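Local atomic coordinates of succinylglutamate desuccinylase/aspartoacylase (Ruegeria sp. TM1040, PDB entry 3NA6), a protein that probably hydrolyses N-acylated amino acids, as the metal-dependent succinylglutamate desuccinylases and aspartoacylases of its family do. Residues I86-F91 with D128-T133; N92-R97 with G120-K125; V249-P254 with S305-S310. One frame throughout, in Å; residues are numbered along the deposited sequence.

In the fold
Contacts 1 and 2 are close neighbours, their centres about 11 Å apart, and both draw on helix 122-134. Strand 83-88 leads through P89-N92 into helix 93-97, and 120-125 precedes 128-133, so contact 2 falls, along the chain, between the two segments of contact 1; the pair touches directly at Y90 CE1 and F96 CZ, 3.2 Å apart. Both belong to the catalytic domain and both reach a second subunit. Contact 3 comes later in the chain, on the opposite side of its centre, about 32 Å and 33 Å from the other two, centre to centre. Strand 249-250 still edges the mixed sheet that holds strand 83-88, so contact 3 joins that sheet to the antiparallel sheet of strand 306-312.

Contact 1: residues I86-F91 with D128-T133; sequences IIVPYF and DYFQRT
F91 lays one ring atom on the ring of F130: CE1 stands 3.3 Å above the F130 plane, over its centre, and so comes almost equally near to all six ring carbons, the shortest approach being F91 CE1 to F130 CE2 at 3.4 Å. The planes are inclined by 43°, and the centroids of the F91 and F130 rings lie 4.4 Å apart, an oblique pairing. The two side chains arrive from opposite directions. On F91, CG lies anti to the backbone N (chi1 -171°), which carries the ring out of the turn toward the helix; on F130, CG is anti to the carbonyl carbon (chi1 -82°), which points the ring from the helix at F91 and V88. V88 meets the same ring at its edge, its CG2 4.1 Å from F130 CZ, so F130 is met on a face and at its rim by purely apolar groups. Replacing F130, an alanine here would probably leave F91 CE1 and the V88 methyls without their partner and open a gap between the helix and the strand with its following turn. Within the helix, R132 grips the carboxylate of D128 side-on, NE to OD1 at 2.9 Å and NH2 to OD2 at 3.0 Å. Helix 122-134 packs through F130 on the sheet: F130 also touches L53 of strand 51-55, V88 rests on I39 and I41 of strand 36-46, and F91 reaches T55 while meeting Y195 edge-to-face.

Contact 2: residues N92-R97 with G120-K125; sequences NYPAFR and GTVTQK
N92 swings its amide away from its own backbone N (chi1 -169°), while T123 sets OG1 anti to the carbonyl carbon (chi1 -61°), and these turns aim the two polar ends at the same small region, where the side chains cross at about a right angle. Two helix starts meet here: N92 is the N-cap of helix 93-97, and T121 and Q124 form a capping box at the start of helix 122-134. N92 and T123 do not bond directly, N92 ND2 staying 4.2 Å from T123 OG1. A water joins them instead, donating one hydrogen to N92 OD1 at 2.7 Å and the other to T123 OG1. N92 OD1 also takes the backbone N-H of A95 in a weak capping bond, so one oxygen serves both helix end and bridge. T123 OG1 is bonded to D106 OD1 as well, which ties the bridge to the loop between the helices. Beside this polar link the only apolar touch is light, P94 CG against V122 CG1 at 4.5 Å; P94 leans further on V37 and V122 on L25, both on sheet strands, and Y93 packs on D291 of a second subunit. In the capping box T121 OG1 accepts weakly from Q124 N, and T121 N donates to Q124 OE1 at 3.0 Å, in the carbonyl plane and on a lone pair.

Contact 3: residues V249-P254 with S305-S310; sequences VTLDMP and SGVLIS
L251 and I309 reach across to each other tip to tip, and their branched ends interlock. The setting is a beta bulge in strand 306-312: I309 and S310 both face V325 in the antiparallel sheet that holds strands 306-312 and 322-327, whereas L251 belongs to segment 249-254, which carries strand 249-250, an edge strand, within this chain, of the large mixed sheet. The bump that fits is CG2 of I309. It sits in the fork of the leucine, 3.8 Å from L251 CD1 and 4.0 Å from L251 CD2, so the two methyls straddle it. In return, L251 CD1 lodges between the two methyl ends of the isoleucine, with I309 CD1 4.2 Å away. Each residue is thus bump and hollow at once. The torsion of I309 suits this fit: at chi1 65° CG1 is tucked between the backbone N and the carbonyl carbon, leaving CG2 on the side beside N, where the leucine fork meets it. A looser contact extends the patch: V307, two residues before I309 and pointing to the same partner, offers CG2 to L251 CD2 at 4.4 Å. No hydrogen bond links the two segments and their backbones stay apart, with 9.2 Å from L251 CA to I309 CA, so between them side chains alone make the contact. The backbone of L251 bonds to S183 of strand 182-186, while that of D252 bonds to V328, just past strand 322-327; S310 packs on W34 of a fourth subunit. At the far end of the patch the P254 ring, poorly ordered here, makes a second loose contact, its CB 4.4 Å from I309 CD1.

Contact 1: residues I86-F91 with D128-T133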
loop_
_atom_site.group_PDB
_atom_site.type_symbol
_atom_site.label_atom_id
_atom_site.label_comp_id
_atom_site.label_asym_id
_atom_site.label_seq_id
_atom_site.Cartn_x
_atom_site.Cartn_y
_atom_site.Cartn_z
ATOM N N ILE A 86 1.913 -28.512 -26.873
ATOM C CA ILE A 86 2.043 -27.060 -26.637
ATOM C C ILE A 86 1.957 -26.894 -25.113
ATOM O O ILE A 86 0.876 -27.125 -24.515
ATOM C CB ILE A 86 0.954 -26.252 -27.318
ATOM C CG1 ILE A 86 1.007 -26.483 -28.827
ATOM C CG2 ILE A 86 1.120 -24.758 -27.031
ATOM C CD1 ILE A 86 -0.197 -25.932 -29.610
ATOM N N ILE A 87 3.097 -26.553 -24.496
ATOM C CA ILE A 87 3.271 -26.577 -23.050
ATOM C C ILE A 87 3.386 -25.136 -22.512
ATOM O O ILE A 87 4.302 -24.408 -22.874
ATOM C CB ILE A 87 4.558 -27.321 -22.664
ATOM C CG1 ILE A 87 4.624 -28.683 -23.373
ATOM C CG2 ILE A 87 4.646 -27.429 -21.118
ATOM C CD1 ILE A 87 5.911 -29.512 -23.113
ATOM N N VAL A 88 2.465 -24.757 -21.639
ATOM C CA VAL A 88 2.428 -23.426 -20.997
ATOM C C VAL A 88 2.322 -23.681 -19.485
ATOM O O VAL A 88 1.229 -23.811 -18.942
ATOM C CB VAL A 88 1.205 -22.646 -21.496
ATOM C CG1 VAL A 88 1.113 -21.236 -20.876
ATOM C CG2 VAL A 88 1.221 -22.561 -23.036
ATOM N N PRO A 89 3.463 -23.809 -18.805
ATOM C CA PRO A 89 3.421 -24.166 -17.370
ATOM C C PRO A 89 2.797 -23.100 -16.486
ATOM O O PRO A 89 2.267 -23.419 -15.428
ATOM C CB PRO A 89 4.889 -24.365 -16.990
ATOM C CG PRO A 89 5.694 -24.164 -18.246
ATOM C CD PRO A 89 4.830 -23.623 -19.314
ATOM N N TYR A 90 2.898 -21.844 -16.917
ATOM C CA TYR A 90 2.390 -20.709 -16.169
ATOM C C TYR A 90 1.362 -19.945 -17.022
ATOM O O TYR A 90 1.683 -19.010 -17.721
ATOM C CB TYR A 90 3.544 -19.805 -15.747
ATOM C CG TYR A 90 4.763 -20.469 -15.182
ATOM C CD1 TYR A 90 4.674 -21.351 -14.125
ATOM C CD2 TYR A 90 6.032 -20.142 -15.658
ATOM C CE1 TYR A 90 5.843 -21.932 -13.546
ATOM C CE2 TYR A 90 7.191 -20.694 -15.104
ATOM C CZ TYR A 90 7.087 -21.618 -14.048
ATOM O OH TYR A 90 8.238 -22.167 -13.498
ATOM N N PHE A 91 0.118 -20.402 -16.973
ATOM C CA PHE A 91 -0.967 -19.954 -17.839
ATOM C C PHE A 91 -1.388 -18.512 -17.502
ATOM O O PHE A 91 -1.321 -17.636 -18.344
ATOM C CB PHE A 91 -2.087 -20.961 -17.651
ATOM C CG PHE A 91 -3.267 -20.852 -18.600
ATOM C CD1 PHE A 91 -3.279 -20.057 -19.719
ATOM C CD2 PHE A 91 -4.378 -21.637 -18.331
ATOM C CE1 PHE A 91 -4.379 -20.025 -20.535
ATOM C CE2 PHE A 91 -5.482 -21.622 -19.160
ATOM C CZ PHE A 91 -5.490 -20.821 -20.242
ATOM N N ASP A 128 -8.538 -14.757 -24.766
ATOM C CA ASP A 128 -8.883 -14.630 -26.175
ATOM C C ASP A 128 -7.882 -15.342 -27.100
ATOM O O ASP A 128 -8.260 -15.910 -28.121
ATOM C CB ASP A 128 -8.997 -13.155 -26.576
ATOM C CG ASP A 128 -9.293 -12.989 -28.040
ATOM O OD1 ASP A 128 -10.482 -13.128 -28.429
ATOM O OD2 ASP A 128 -8.328 -12.775 -28.792
ATOM N N TYR A 129 -6.607 -15.285 -26.754
ATOM C CA TYR A 129 -5.581 -15.935 -27.552
ATOM C C TYR A 129 -5.735 -17.452 -27.472
ATOM O O TYR A 129 -5.553 -18.161 -28.459
ATOM C CB TYR A 129 -4.174 -15.499 -27.102
ATOM C CG TYR A 129 -3.076 -16.036 -27.976
ATOM C CD1 TYR A 129 -2.843 -15.511 -29.243
ATOM C CD2 TYR A 129 -2.274 -17.062 -27.548
ATOM C CE1 TYR A 129 -1.845 -16.021 -30.037
ATOM C CE2 TYR A 129 -1.276 -17.550 -28.329
ATOM C CZ TYR A 129 -1.075 -17.050 -29.561
ATOM O OH TYR A 129 -0.073 -17.573 -30.321
ATOM N N PHE A 130 -6.029 -17.958 -26.278
ATOM C CA PHE A 130 -6.275 -19.384 -26.119
ATOM C C PHE A 130 -7.547 -19.793 -26.834
ATOM O O PHE A 130 -7.549 -20.793 -27.535
ATOM C CB PHE A 130 -6.250 -19.804 -24.633
ATOM C CG PHE A 130 -4.832 -20.028 -24.106
ATOM C CD1 PHE A 130 -3.941 -18.953 -24.016
ATOM C CD2 PHE A 130 -4.380 -21.286 -23.794
ATOM C CE1 PHE A 130 -2.672 -19.126 -23.607
ATOM C CE2 PHE A 130 -3.079 -21.478 -23.373
ATOM C CZ PHE A 130 -2.231 -20.398 -23.265
ATOM N N GLN A 131 -8.622 -19.026 -26.664
ATOM C CA GLN A 131 -9.913 -19.328 -27.301
ATOM C C GLN A 131 -9.834 -19.402 -28.828
ATOM O O GLN A 131 -10.320 -20.355 -29.427
ATOM C CB GLN A 131 -10.926 -18.245 -26.942
ATOM C CG GLN A 131 -12.349 -18.439 -27.509
ATOM C CD GLN A 131 -13.147 -19.516 -26.787
ATOM O OE1 GLN A 131 -13.115 -19.615 -25.560
ATOM N NE2 GLN A 131 -13.863 -20.338 -27.556
ATOM N N ARG A 132 -9.212 -18.401 -29.449
ATOM C CA ARG A 132 -9.261 -18.252 -30.912
ATOM C C ARG A 132 -8.006 -18.699 -31.650
ATOM O O ARG A 132 -8.072 -18.952 -32.847
ATOM C CB ARG A 132 -9.603 -16.801 -31.286
ATOM C CG ARG A 132 -11.033 -16.413 -30.838
ATOM C CD ARG A 132 -11.560 -15.156 -31.522
ATOM N NE ARG A 132 -10.690 -14.032 -31.194
ATOM C CZ ARG A 132 -10.156 -13.174 -32.054
ATOM N NH1 ARG A 132 -10.453 -13.217 -33.347
ATOM N NH2 ARG A 132 -9.347 -12.235 -31.600
ATOM N N THR A 133 -6.865 -18.811 -30.972
ATOM C CA THR A 133 -5.641 -19.169 -31.667
ATOM C C THR A 133 -5.131 -20.530 -31.243
ATOM O O THR A 133 -4.959 -21.397 -32.083
ATOM C CB THR A 133 -4.540 -18.084 -31.513
ATOM O OG1 THR A 133 -5.075 -16.839 -31.948
ATOM C CG2 THR A 133 -3.303 -18.418 -32.356
#

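Contact 2: residues N92-R97 with G120-K125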
loop_
_atom_site.group_PDB
_atom_site.type_symbol
_atom_site.label_atom_id
_atom_site.label_comp_id
_atom_site.label_asym_id
_atom_site.label_seq_id
_atom_site.Cartn_x
_atom_site.Cartn_y
_atom_site.Cartn_z
ATOM N N ASN A 92 -1.820 -18.240 -16.281
ATOM C CA ASN A 92 -1.974 -16.839 -15.875
ATOM C C ASN A 92 -0.642 -16.397 -15.324
ATOM O O ASN A 92 -0.441 -16.302 -14.099
ATOM C CB ASN A 92 -3.076 -16.618 -14.851
ATOM C CG ASN A 92 -3.376 -15.151 -14.657
ATOM O OD1 ASN A 92 -2.588 -14.289 -15.090
ATOM N ND2 ASN A 92 -4.537 -14.846 -14.075
ATOM N N TYR A 93 0.259 -16.106 -16.245
ATOM C CA TYR A 93 1.631 -15.846 -15.901
ATOM C C TYR A 93 1.782 -14.727 -14.868
ATOM O O TYR A 93 2.480 -14.897 -13.868
ATOM C CB TYR A 93 2.479 -15.627 -17.150
ATOM C CG TYR A 93 3.947 -15.377 -16.838
ATOM C CD1 TYR A 93 4.704 -16.307 -16.147
ATOM C CD2 TYR A 93 4.555 -14.194 -17.213
ATOM C CE1 TYR A 93 6.028 -16.075 -15.864
ATOM C CE2 TYR A 93 5.876 -13.945 -16.914
ATOM C CZ TYR A 93 6.602 -14.891 -16.250
ATOM O OH TYR A 93 7.903 -14.628 -15.975
ATOM N N PRO A 94 1.085 -13.607 -15.064
ATOM C CA PRO A 94 1.186 -12.558 -14.035
ATOM C C PRO A 94 0.741 -13.008 -12.652
ATOM O O PRO A 94 1.425 -12.669 -11.661
ATOM C CB PRO A 94 0.310 -11.434 -14.601
ATOM C CG PRO A 94 0.410 -11.647 -16.103
ATOM C CD PRO A 94 0.323 -13.136 -16.234
ATOM N N ALA A 95 -0.329 -13.813 -12.569
ATOM C CA ALA A 95 -0.787 -14.327 -11.279
ATOM C C ALA A 95 0.308 -15.233 -10.711
ATOM O O ALA A 95 0.655 -15.145 -9.530
ATOM C CB ALA A 95 -2.105 -15.095 -11.384
ATOM N N PHE A 96 0.868 -16.086 -11.554
ATOM C CA PHE A 96 1.963 -16.957 -11.093
ATOM C C PHE A 96 3.147 -16.152 -10.545
ATOM O O PHE A 96 3.667 -16.448 -9.466
ATOM C CB PHE A 96 2.423 -17.920 -12.181
ATOM C CG PHE A 96 3.663 -18.634 -11.831
ATOM C CD1 PHE A 96 3.632 -19.661 -10.919
ATOM C CD2 PHE A 96 4.882 -18.250 -12.366
ATOM C CE1 PHE A 96 4.784 -20.305 -10.545
ATOM C CE2 PHE A 96 6.042 -18.911 -12.009
ATOM C CZ PHE A 96 5.988 -19.941 -11.086
ATOM N N ARG A 97 3.567 -15.121 -11.252
ATOM C CA ARG A 97 4.667 -14.321 -10.745
ATOM C C ARG A 97 4.368 -13.658 -9.398
ATOM O O ARG A 97 5.287 -13.429 -8.647
ATOM C CB ARG A 97 5.108 -13.264 -11.757
ATOM C CG ARG A 97 5.866 -13.841 -12.984
ATOM C CD ARG A 97 7.094 -14.797 -12.648
ATOM N NE ARG A 97 8.348 -14.173 -12.189
ATOM C CZ ARG A 97 9.111 -13.321 -12.893
ATOM N NH1 ARG A 97 8.764 -12.889 -14.107
ATOM N NH2 ARG A 97 10.234 -12.861 -12.356
ATOM N N GLY A 120 -9.346 -6.313 -24.342
ATOM C CA GLY A 120 -9.704 -6.136 -22.937
ATOM C C GLY A 120 -8.500 -6.041 -22.023
ATOM O O GLY A 120 -7.427 -5.615 -22.440
ATOM N N THR A 121 -8.680 -6.490 -20.785
ATOM C CA THR A 121 -7.605 -6.558 -19.800
ATOM C C THR A 121 -6.575 -7.614 -20.211
ATOM O O THR A 121 -6.826 -8.400 -21.104
ATOM C CB THR A 121 -8.164 -6.891 -18.385
ATOM O OG1 THR A 121 -8.719 -8.223 -18.361
ATOM C CG2 THR A 121 -9.206 -5.859 -17.982
ATOM N N VAL A 122 -5.397 -7.589 -19.591
ATOM C CA VAL A 122 -4.373 -8.604 -19.859
ATOM C C VAL A 122 -4.977 -10.027 -19.762
ATOM O O VAL A 122 -4.800 -10.853 -20.660
ATOM C CB VAL A 122 -3.140 -8.429 -18.953
ATOM C CG1 VAL A 122 -2.256 -9.637 -19.055
ATOM C CG2 VAL A 122 -2.358 -7.138 -19.393
ATOM N N THR A 123 -5.705 -10.296 -18.687
ATOM C CA THR A 123 -6.282 -11.634 -18.467
ATOM C C THR A 123 -7.249 -12.017 -19.593
ATOM O O THR A 123 -7.274 -13.147 -20.052
ATOM C CB THR A 123 -6.951 -11.705 -17.074
ATOM O OG1 THR A 123 -5.947 -11.470 -16.049
ATOM C CG2 THR A 123 -7.591 -13.092 -16.825
ATOM N N GLN A 124 -8.045 -11.056 -20.043
ATOM C CA GLN A 124 -8.977 -11.280 -21.132
ATOM C C GLN A 124 -8.275 -11.535 -22.459
ATOM O O GLN A 124 -8.764 -12.321 -23.257
ATOM C CB GLN A 124 -9.923 -10.093 -21.286
ATOM C CG GLN A 124 -10.832 -9.926 -20.121
ATOM C CD GLN A 124 -11.774 -8.794 -20.293
ATOM O OE1 GLN A 124 -11.383 -7.660 -20.599
ATOM N NE2 GLN A 124 -13.049 -9.093 -20.140
ATOM N N LYS A 125 -7.178 -10.825 -22.702
ATOM C CA LYS A 125 -6.337 -11.010 -23.910
ATOM C C LYS A 125 -5.656 -12.399 -23.929
ATOM O O LYS A 125 -5.622 -13.060 -24.970
ATOM C CB LYS A 125 -5.289 -9.896 -24.021
ATOM C CG LYS A 125 -5.898 -8.490 -24.352
ATOM C CD LYS A 125 -4.872 -7.403 -24.100
ATOM C CE LYS A 125 -5.050 -6.183 -24.941
ATOM N NZ LYS A 125 -4.168 -5.093 -24.430
HETATM O O HOH W 1 -3.523 -11.918 -16.095
#

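Contact 3: residues V249-P254 with S305-S310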
loop_
_atom_site.group_PDB
_atom_site.type_symbol
_atom_site.label_atom_id
_atom_site.label_comp_id
_atom_site.label_asym_id
_atom_site.label_seq_id
_atom_site.Cartn_x
_atom_site.Cartn_y
_atom_site.Cartn_z
ATOM N N VAL A 249 -9.716 -44.313 -5.899
ATOM C CA VAL A 249 -10.987 -44.279 -5.174
ATOM C C VAL A 249 -11.940 -43.378 -5.949
ATOM O O VAL A 249 -11.631 -42.210 -6.195
ATOM C CB VAL A 249 -10.793 -43.781 -3.694
ATOM C CG1 VAL A 249 -12.140 -43.452 -3.056
ATOM C CG2 VAL A 249 -10.027 -44.858 -2.870
ATOM N N THR A 250 -13.090 -43.902 -6.351
ATOM C CA THR A 250 -14.082 -43.075 -7.044
ATOM C C THR A 250 -15.030 -42.454 -6.041
ATOM O O THR A 250 -15.560 -43.159 -5.149
ATOM C CB THR A 250 -14.875 -43.877 -8.063
ATOM O OG1 THR A 250 -13.996 -44.211 -9.129
ATOM C CG2 THR A 250 -16.058 -43.081 -8.621
ATOM N N LEU A 251 -15.225 -41.135 -6.179
ATOM C CA LEU A 251 -16.167 -40.380 -5.351
ATOM C C LEU A 251 -17.526 -40.269 -6.036
ATOM O O LEU A 251 -17.582 -39.953 -7.227
ATOM C CB LEU A 251 -15.648 -38.975 -5.081
ATOM C CG LEU A 251 -14.342 -38.838 -4.294
ATOM C CD1 LEU A 251 -13.946 -37.375 -4.196
ATOM C CD2 LEU A 251 -14.437 -39.470 -2.867
ATOM N N ASP A 252 -18.613 -40.533 -5.298
ATOM C CA ASP A 252 -19.969 -40.321 -5.830
ATOM C C ASP A 252 -20.109 -38.883 -6.218
ATOM O O ASP A 252 -19.397 -38.034 -5.672
ATOM C CB ASP A 252 -21.068 -40.657 -4.832
ATOM C CG ASP A 252 -21.452 -42.118 -4.856
ATOM O OD1 ASP A 252 -20.991 -42.851 -5.762
ATOM O OD2 ASP A 252 -22.219 -42.534 -3.960
HETATM N N MSE A 253 -20.998 -38.628 -7.180
HETATM C CA MSE A 253 -21.233 -37.277 -7.692
HETATM C C MSE A 253 -21.195 -36.310 -6.543
HETATM O O MSE A 253 -22.194 -36.163 -5.842
HETATM C CB MSE A 253 -22.608 -37.148 -8.398
HETATM C CG MSE A 253 -22.533 -36.854 -9.907
HETATM SE SE MSE A 253 -23.434 -35.187 -10.496
HETATM C CE MSE A 253 -22.290 -33.798 -9.702
ATOM N N PRO A 254 -20.031 -35.675 -6.308
ATOM C CA PRO A 254 -20.177 -34.573 -5.377
ATOM C C PRO A 254 -20.923 -33.527 -6.177
ATOM O O PRO A 254 -20.697 -33.397 -7.394
ATOM C CB PRO A 254 -18.726 -34.147 -5.059
ATOM C CG PRO A 254 -17.840 -34.913 -6.019
ATOM C CD PRO A 254 -18.731 -35.651 -6.998
ATOM N N SER A 305 -22.741 -39.033 6.125
ATOM C CA SER A 305 -21.531 -39.803 6.283
ATOM C C SER A 305 -20.660 -39.729 5.035
ATOM O O SER A 305 -21.142 -39.566 3.920
ATOM C CB SER A 305 -21.867 -41.245 6.609
ATOM O OG SER A 305 -22.616 -41.298 7.817
ATOM N N GLY A 306 -19.360 -39.851 5.232
ATOM C CA GLY A 306 -18.449 -39.816 4.104
ATOM C C GLY A 306 -17.000 -39.700 4.516
ATOM O O GLY A 306 -16.603 -40.177 5.593
ATOM N N VAL A 307 -16.224 -39.077 3.628
ATOM C CA VAL A 307 -14.809 -38.754 3.861
ATOM C C VAL A 307 -14.579 -37.269 3.547
ATOM O O VAL A 307 -15.273 -36.681 2.733
ATOM C CB VAL A 307 -13.873 -39.637 3.016
ATOM C CG1 VAL A 307 -14.068 -41.158 3.364
ATOM C CG2 VAL A 307 -14.090 -39.409 1.514
ATOM N N LEU A 308 -13.599 -36.658 4.202
ATOM C CA LEU A 308 -13.302 -35.263 3.970
ATOM C C LEU A 308 -12.538 -35.139 2.667
ATOM O O LEU A 308 -11.444 -35.733 2.491
ATOM C CB LEU A 308 -12.486 -34.733 5.132
ATOM C CG LEU A 308 -12.113 -33.275 5.043
ATOM C CD1 LEU A 308 -13.315 -32.400 5.419
ATOM C CD2 LEU A 308 -10.894 -33.020 5.927
ATOM N N ILE A 309 -13.109 -34.383 1.735
ATOM C CA ILE A 309 -12.498 -34.264 0.428
ATOM C C ILE A 309 -11.923 -32.868 0.163
ATOM O O ILE A 309 -11.084 -32.706 -0.713
ATOM C CB ILE A 309 -13.455 -34.725 -0.736
ATOM C CG1 ILE A 309 -14.676 -33.828 -0.851
ATOM C CG2 ILE A 309 -13.853 -36.199 -0.580
ATOM C CD1 ILE A 309 -15.506 -34.107 -2.114
ATOM N N SER A 310 -12.375 -31.870 0.914
ATOM C CA SER A 310 -11.867 -30.516 0.771
ATOM C C SER A 310 -11.883 -29.831 2.120
ATOM O O SER A 310 -12.772 -30.090 2.925
ATOM C CB SER A 310 -12.742 -29.714 -0.197
ATOM O OG SER A 310 -12.088 -28.475 -0.489
#